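Side-chain contacts in cytochrome P450 (CYP102L1) (Mycobacterium phage Adler, PDB 6N6Q), which is a phage-encoded cytochrome P450 that binds haem and, judged by its family, probably uses it to activate dioxygen for oxidation of an organic substrate: residues A[52-56]-A[57-61]; A[187-190]-A[191-194]; A[266-269]-A[270-274]. One frame throughout, in Å; residues are numbered along the deposited sequence.

Contact 1 of 3, residues A[52-56]-A[57-61]; sequences QCIGD and FRVVV
Ile54 leans over the ring of Phe57, its CD1 lying 3.5 Å from CZ of Phe57, while CG1 stands above one face, displaced toward the rim. CG1 reaches the ring because it sits between the backbone N and the carbonyl carbon (chi1 44°). The same CD1 goes on to CG1 of Val59, 4.1 Å away, forming a small apolar cluster. A weak bond from Ile54 N to Phe57 O, 3.4 Å, closes the turn beneath. Asp56 comes to the ring from its edge, OD1 being 3.2 Å from CD1 of Phe57, with the carboxylate turned 75° from the ring; a salt bridge with Arg198 pairs its charge. On the hairpin's other face, SG of Cys53 rests 3.6 Å from CB of Arg58, in an antiparallel non-hydrogen-bonded pair. Behind them, Gln52 and Val59 form the neighbouring hydrogen-bonded pair: Val59 N bonds Gln52 O (3.0 Å), and the return bond is weak. Gly55 suits the exposed turn because few other residues readily adopt its psi of -97°. The hairpin of strands 49-53 and 58-62 edges the mixed sheet, where Val59 packs on Trp370 and Phe372 of strand 370-374 and Ile54 meets Leu39 of helix 35-43.

Contact 2 of 3, residues A[187-190]-A[191-194]; sequences AVLR and ELQY
Leu189 and Leu192 meet through their methyl ends, CD2 of Leu189 lying 4.1 Å from CD1 of Leu192. Both chains leave the helix with CG anti to the carbonyl carbon (chi1 -65° and -70°), which suits leucine on a helix. Val188 adds a looser apolar touch, its CG1 standing 4.4 Å from Leu192 CD1. Leucine suits a place only partly covered, where Leu192 also packs on Leu88 and Leu456; Leu189 lies at the exposed margin. In the backbone, each carbonyl from Ala187 to Arg190 accepts an N-H four residues on; Leu192 N to Val188 O is 2.9 Å, and Gln193 N to Leu189 O is 3.1 Å. Leu189 O takes a second, weak bond from Leu192 N. The charged side chains of Arg190 and Glu191 find partners on helix 212-237. Arg190, bent at chi3 (-55°), forms a salt bridge with Asp220, and CA of Ala187 lies 4.0 Å above one face of its guanidinium, displaced toward the rim. Glu191 OE1 is hydrogen-bonded to ND1 of His217, whose ring stacks with Tyr194. Val188 on Ile224 completes this mixed interface, consistent with the F helix packed on the G helix over the haem's substrate side in cytochromes P450.

Contact 3 of 3, residues A[266-269]-A[270-274]; sequences NNIG and NQILT
Asn267 and Gln271, one helical turn apart, are joined side chain to side chain: NE2 of Gln271 donates to OD1 of Asn267 at 2.9 Å, with a nearly straight N-H...O angle of 167°. The acceptor lies close to the plane of the Gln271 amide, whereas the donor is tilted 30° from the carbonyl plane of Asn267. Gln271 folds back at chi2 (-64°) to bring its amide there, and its CG lies 3.2 Å from the backbone O of Asn267. All of the contact but Asn266 is buried, and it is tightest here. Amides suit it because each can give and accept: Gln271 OE1 also takes a bond from Met96 N, while Asn270 donates through ND2 to Asp94 and bonds through OD1 to Arg225. Gly269 brings no side chain to this close-packed turn, and CG of Leu273 lies 3.4 Å from Gly269 O. Ile268 and Ile272 meet only lightly, CG2 to CD1 at 4.4 Å. The outer end is looser: Asn266 is exposed, and its ND2 merely stands 3.5 Å from ND2 of Asn270, their amide planes nearly perpendicular. Back in the interior, Thr274 OG1 gives a 2.7 Å bond to Asn270 O from above the carbonyl plane. Thr274 touches the haem, so the start of helix 265-296 runs down to the cofactor, consistent with the long helix that spans the haem pocket in cytochromes P450.

In the fold
The three contacts follow one another along the chain: a hairpin turn (52-61), then a turn of helix 183-196, then the beginning of helix 265-296. Contacts 2 and 3 are neighbours that do not touch, with centres about 16 Å apart and nearest atoms about 4 Å apart. Helix 212-237 links them, since Ile224 meets Val188 of contact 2 and Leu273 of contact 3. Contact 1 stands apart in the mixed sheet, its centre about 25 Å from that of contact 2 and about 30 Å from that of contact 3. Only contact 3 touches the haem, through Thr274; the side chains of Val59 and Leu192, in contacts 1 and 2, stay about 13 Å from it.

Contact 1 of 3, residues A[52-56]-A[57-61]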
loop_
_atom_site.group_PDB
_atom_site.type_symbol
_atom_site.label_atom_id
_atom_site.label_comp_id
_atom_site.label_asym_id
_atom_site.label_seq_id
_atom_site.Cartn_x
_atom_site.Cartn_y
_atom_site.Cartn_z
ATOM N N GLN A 52 3.027 -7.632 -24.011
ATOM C CA GLN A 52 3.247 -6.209 -24.223
ATOM C C GLN A 52 4.631 -5.820 -23.722
ATOM O O GLN A 52 5.049 -6.246 -22.644
ATOM C CB GLN A 52 2.180 -5.366 -23.515
ATOM C CG GLN A 52 2.273 -3.888 -23.833
ATOM C CD GLN A 52 2.140 -3.613 -25.316
ATOM O OE1 GLN A 52 1.299 -4.202 -25.993
ATOM N NE2 GLN A 52 2.979 -2.723 -25.832
ATOM N N CYS A 53 5.329 -5.007 -24.515
ATOM C CA CYS A 53 6.591 -4.397 -24.106
ATOM C C CYS A 53 6.287 -3.027 -23.513
ATOM O O CYS A 53 5.841 -2.122 -24.227
ATOM C CB CYS A 53 7.549 -4.275 -25.289
ATOM S SG CYS A 53 8.336 -5.815 -25.813
ATOM N N ILE A 54 6.526 -2.868 -22.216
ATOM C CA ILE A 54 6.256 -1.610 -21.523
ATOM C C ILE A 54 7.527 -0.795 -21.323
ATOM O O ILE A 54 7.550 0.407 -21.588
ATOM C CB ILE A 54 5.535 -1.872 -20.182
ATOM C CG1 ILE A 54 6.180 -3.036 -19.429
ATOM C CG2 ILE A 54 4.057 -2.135 -20.416
ATOM C CD1 ILE A 54 5.547 -3.296 -18.078
ATOM N N GLY A 55 8.597 -1.432 -20.857
ATOM C CA GLY A 55 9.854 -0.737 -20.674
ATOM C C GLY A 55 11.051 -1.601 -21.003
ATOM O O GLY A 55 11.437 -1.731 -22.169
ATOM N N ASP A 56 11.641 -2.205 -19.977
ATOM C CA ASP A 56 12.810 -3.058 -20.130
ATOM C C ASP A 56 12.453 -4.524 -20.312
ATOM O O ASP A 56 13.351 -5.372 -20.296
ATOM C CB ASP A 56 13.729 -2.902 -18.919
ATOM C CG ASP A 56 13.004 -3.134 -17.605
ATOM O OD1 ASP A 56 13.232 -4.187 -16.971
ATOM O OD2 ASP A 56 12.193 -2.267 -17.211
ATOM N N PHE A 57 11.174 -4.846 -20.482
ATOM C CA PHE A 57 10.777 -6.243 -20.569
ATOM C C PHE A 57 9.424 -6.352 -21.252
ATOM O O PHE A 57 8.636 -5.402 -21.277
ATOM C CB PHE A 57 10.737 -6.898 -19.182
ATOM C CG PHE A 57 9.807 -6.225 -18.211
ATOM C CD1 PHE A 57 10.251 -5.175 -17.424
ATOM C CD2 PHE A 57 8.497 -6.653 -18.072
ATOM C CE1 PHE A 57 9.401 -4.554 -16.525
ATOM C CE2 PHE A 57 7.642 -6.040 -17.174
ATOM C CZ PHE A 57 8.096 -4.988 -16.398
ATOM N N ARG A 58 9.178 -7.526 -21.820
ATOM C CA ARG A 58 7.856 -7.924 -22.276
ATOM C C ARG A 58 7.223 -8.803 -21.208
ATOM O O ARG A 58 7.877 -9.692 -20.656
ATOM C CB ARG A 58 7.928 -8.671 -23.609
ATOM C CG ARG A 58 6.711 -9.536 -23.900
ATOM C CD ARG A 58 6.656 -9.969 -25.356
ATOM N NE ARG A 58 7.963 -10.371 -25.865
ATOM C CZ ARG A 58 8.536 -11.543 -25.615
ATOM N NH1 ARG A 58 7.924 -12.436 -24.852
ATOM N NH2 ARG A 58 9.728 -11.821 -26.125
ATOM N N VAL A 59 5.956 -8.543 -20.906
ATOM C CA VAL A 59 5.261 -9.230 -19.826
ATOM C C VAL A 59 3.971 -9.834 -20.362
ATOM O O VAL A 59 3.279 -9.227 -21.188
ATOM C CB VAL A 59 4.977 -8.277 -18.645
ATOM C CG1 VAL A 59 4.168 -7.069 -19.101
ATOM C CG2 VAL A 59 4.273 -9.013 -17.525
ATOM N N VAL A 60 3.665 -11.047 -19.911
ATOM C CA VAL A 60 2.366 -11.658 -20.161
ATOM C C VAL A 60 1.384 -11.065 -19.155
ATOM O O VAL A 60 1.476 -11.329 -17.953
ATOM C CB VAL A 60 2.427 -13.184 -20.046
ATOM C CG1 VAL A 60 1.046 -13.785 -20.262
ATOM C CG2 VAL A 60 3.429 -13.751 -21.043
ATOM N N VAL A 61 0.454 -10.251 -19.641
ATOM C CA VAL A 61 -0.523 -9.574 -18.797
ATOM C C VAL A 61 -1.800 -10.401 -18.773
ATOM O O VAL A 61 -2.316 -10.792 -19.826
ATOM C CB VAL A 61 -0.802 -8.149 -19.302
ATOM C CG1 VAL A 61 -1.820 -7.458 -18.408
ATOM C CG2 VAL A 61 0.489 -7.350 -19.374
#

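Contact 2 of 3, residues A[187-190]-A[191-194]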
loop_
_atom_site.group_PDB
_atom_site.type_symbol
_atom_site.label_atom_id
_atom_site.label_comp_id
_atom_site.label_asym_id
_atom_site.label_seq_id
_atom_site.Cartn_x
_atom_site.Cartn_y
_atom_site.Cartn_z
ATOM N N ALA A 187 16.438 10.364 2.736
ATOM C CA ALA A 187 17.412 9.456 2.139
ATOM C C ALA A 187 16.737 8.217 1.561
ATOM O O ALA A 187 17.169 7.692 0.528
ATOM C CB ALA A 187 18.465 9.062 3.176
ATOM N N VAL A 188 15.677 7.733 2.213
ATOM C CA VAL A 188 14.975 6.556 1.711
ATOM C C VAL A 188 14.314 6.860 0.371
ATOM O O VAL A 188 14.280 6.010 -0.527
ATOM C CB VAL A 188 13.957 6.057 2.754
ATOM C CG1 VAL A 188 13.180 4.866 2.216
ATOM C CG2 VAL A 188 14.666 5.686 4.050
ATOM N N LEU A 189 13.790 8.077 0.207
ATOM C CA LEU A 189 13.157 8.441 -1.058
ATOM C C LEU A 189 14.186 8.574 -2.175
ATOM O O LEU A 189 13.953 8.107 -3.296
ATOM C CB LEU A 189 12.363 9.737 -0.895
ATOM C CG LEU A 189 11.165 9.690 0.057
ATOM C CD1 LEU A 189 10.518 11.059 0.163
ATOM C CD2 LEU A 189 10.152 8.648 -0.397
ATOM N N ARG A 190 15.325 9.213 -1.894
ATOM C CA ARG A 190 16.403 9.252 -2.878
ATOM C C ARG A 190 16.905 7.853 -3.201
ATOM O O ARG A 190 17.324 7.586 -4.333
ATOM C CB ARG A 190 17.560 10.116 -2.374
ATOM C CG ARG A 190 17.290 11.608 -2.361
ATOM C CD ARG A 190 18.597 12.386 -2.270
ATOM N NE ARG A 190 19.405 11.973 -1.125
ATOM C CZ ARG A 190 19.369 12.563 0.065
ATOM N NH1 ARG A 190 18.569 13.600 0.266
ATOM N NH2 ARG A 190 20.134 12.121 1.052
ATOM N N GLU A 191 16.872 6.949 -2.219
ATOM C CA GLU A 191 17.321 5.583 -2.447
ATOM C C GLU A 191 16.308 4.792 -3.267
ATOM O O GLU A 191 16.689 3.877 -4.005
ATOM C CB GLU A 191 17.589 4.903 -1.104
ATOM C CG GLU A 191 18.615 3.787 -1.146
ATOM C CD GLU A 191 19.975 4.252 -1.634
ATOM O OE1 GLU A 191 20.720 3.418 -2.185
ATOM O OE2 GLU A 191 20.301 5.445 -1.468
ATOM N N LEU A 192 15.020 5.129 -3.152
ATOM C CA LEU A 192 14.009 4.484 -3.984
ATOM C C LEU A 192 14.126 4.927 -5.435
ATOM O O LEU A 192 13.973 4.112 -6.353
ATOM C CB LEU A 192 12.611 4.789 -3.444
ATOM C CG LEU A 192 12.203 4.149 -2.115
ATOM C CD1 LEU A 192 10.934 4.798 -1.586
ATOM C CD2 LEU A 192 12.011 2.648 -2.274
ATOM N N GLN A 193 14.387 6.217 -5.663
ATOM C CA GLN A 193 14.579 6.707 -7.024
ATOM C C GLN A 193 15.805 6.076 -7.667
ATOM O O GLN A 193 15.774 5.691 -8.842
ATOM C CB GLN A 193 14.714 8.229 -7.025
ATOM C CG GLN A 193 13.499 8.978 -6.524
ATOM C CD GLN A 193 13.708 10.479 -6.543
ATOM O OE1 GLN A 193 14.812 10.958 -6.806
ATOM N NE2 GLN A 193 12.648 11.228 -6.269
ATOM N N TYR A 194 16.898 5.967 -6.911
ATOM C CA TYR A 194 18.121 5.373 -7.428
ATOM C C TYR A 194 17.958 3.890 -7.728
ATOM O O TYR A 194 18.710 3.348 -8.544
ATOM C CB TYR A 194 19.260 5.591 -6.428
ATOM C CG TYR A 194 20.629 5.207 -6.937
ATOM C CD1 TYR A 194 21.371 6.083 -7.718
ATOM C CD2 TYR A 194 21.188 3.977 -6.624
ATOM C CE1 TYR A 194 22.626 5.742 -8.180
ATOM C CE2 TYR A 194 22.442 3.625 -7.081
ATOM C CZ TYR A 194 23.157 4.512 -7.859
ATOM O OH TYR A 194 24.405 4.165 -8.317
#

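Contact 3 of 3, residues A[266-269]-A[270-274]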
loop_
_atom_site.group_PDB
_atom_site.type_symbol
_atom_site.label_atom_id
_atom_site.label_comp_id
_atom_site.label_asym_id
_atom_site.label_seq_id
_atom_site.Cartn_x
_atom_site.Cartn_y
_atom_site.Cartn_z
ATOM N N ASN A 266 20.764 -7.484 10.315
ATOM C CA ASN A 266 20.609 -6.910 8.982
ATOM C C ASN A 266 19.196 -7.117 8.452
ATOM O O ASN A 266 18.637 -6.233 7.792
ATOM C CB ASN A 266 21.636 -7.518 8.026
ATOM C CG ASN A 266 21.622 -6.859 6.660
ATOM O OD1 ASN A 266 22.194 -5.786 6.471
ATOM N ND2 ASN A 266 20.967 -7.501 5.698
ATOM N N ASN A 267 18.597 -8.276 8.736
ATOM C CA ASN A 267 17.254 -8.544 8.237
ATOM C C ASN A 267 16.207 -7.738 8.997
ATOM O O ASN A 267 15.212 -7.297 8.410
ATOM C CB ASN A 267 16.950 -10.040 8.320
ATOM C CG ASN A 267 15.651 -10.406 7.635
ATOM O OD1 ASN A 267 14.588 -10.416 8.256
ATOM N ND2 ASN A 267 15.729 -10.707 6.344
ATOM N N ILE A 268 16.408 -7.545 10.303
ATOM C CA ILE A 268 15.493 -6.712 11.082
ATOM C C ILE A 268 15.453 -5.301 10.511
ATOM O O ILE A 268 14.381 -4.707 10.344
ATOM C CB ILE A 268 15.896 -6.708 12.568
ATOM C CG1 ILE A 268 15.733 -8.104 13.172
ATOM C CG2 ILE A 268 15.067 -5.696 13.347
ATOM C CD1 ILE A 268 16.145 -8.188 14.625
ATOM N N GLY A 269 16.626 -4.747 10.195
ATOM C CA GLY A 269 16.671 -3.453 9.539
ATOM C C GLY A 269 15.970 -3.446 8.196
ATOM O O GLY A 269 15.437 -2.416 7.774
ATOM N N ASN A 270 15.953 -4.591 7.507
ATOM C CA ASN A 270 15.238 -4.680 6.239
ATOM C C ASN A 270 13.730 -4.678 6.453
ATOM O O ASN A 270 12.989 -4.071 5.672
ATOM C CB ASN A 270 15.670 -5.929 5.473
ATOM C CG ASN A 270 17.065 -5.806 4.896
ATOM O OD1 ASN A 270 17.593 -4.704 4.750
ATOM N ND2 ASN A 270 17.668 -6.940 4.557
ATOM N N GLN A 271 13.256 -5.352 7.504
ATOM C CA GLN A 271 11.821 -5.374 7.770
ATOM C C GLN A 271 11.308 -3.987 8.134
ATOM O O GLN A 271 10.221 -3.589 7.699
ATOM C CB GLN A 271 11.503 -6.372 8.883
ATOM C CG GLN A 271 12.072 -7.770 8.678
ATOM C CD GLN A 271 11.496 -8.484 7.469
ATOM O OE1 GLN A 271 10.519 -8.035 6.868
ATOM N NE2 GLN A 271 12.106 -9.606 7.105
ATOM N N ILE A 272 12.076 -3.238 8.929
ATOM C CA ILE A 272 11.697 -1.867 9.262
ATOM C C ILE A 272 11.578 -1.032 7.994
ATOM O O ILE A 272 10.596 -0.307 7.794
ATOM C CB ILE A 272 12.706 -1.255 10.249
ATOM C CG1 ILE A 272 12.628 -1.967 11.603
ATOM C CG2 ILE A 272 12.465 0.240 10.403
ATOM C CD1 ILE A 272 13.698 -1.532 12.583
ATOM N N LEU A 273 12.581 -1.123 7.115
ATOM C CA LEU A 273 12.508 -0.429 5.835
ATOM C C LEU A 273 11.336 -0.931 5.006
ATOM O O LEU A 273 10.681 -0.150 4.307
ATOM C CB LEU A 273 13.816 -0.600 5.063
ATOM C CG LEU A 273 15.040 0.162 5.567
ATOM C CD1 LEU A 273 16.224 -0.084 4.644
ATOM C CD2 LEU A 273 14.737 1.648 5.671
ATOM N N THR A 274 11.056 -2.235 5.074
ATOM C CA THR A 274 9.949 -2.801 4.309
ATOM C C THR A 274 8.614 -2.228 4.768
ATOM O O THR A 274 7.840 -1.704 3.961
ATOM C CB THR A 274 9.949 -4.325 4.437
ATOM O OG1 THR A 274 11.151 -4.857 3.867
ATOM C CG2 THR A 274 8.739 -4.914 3.726
#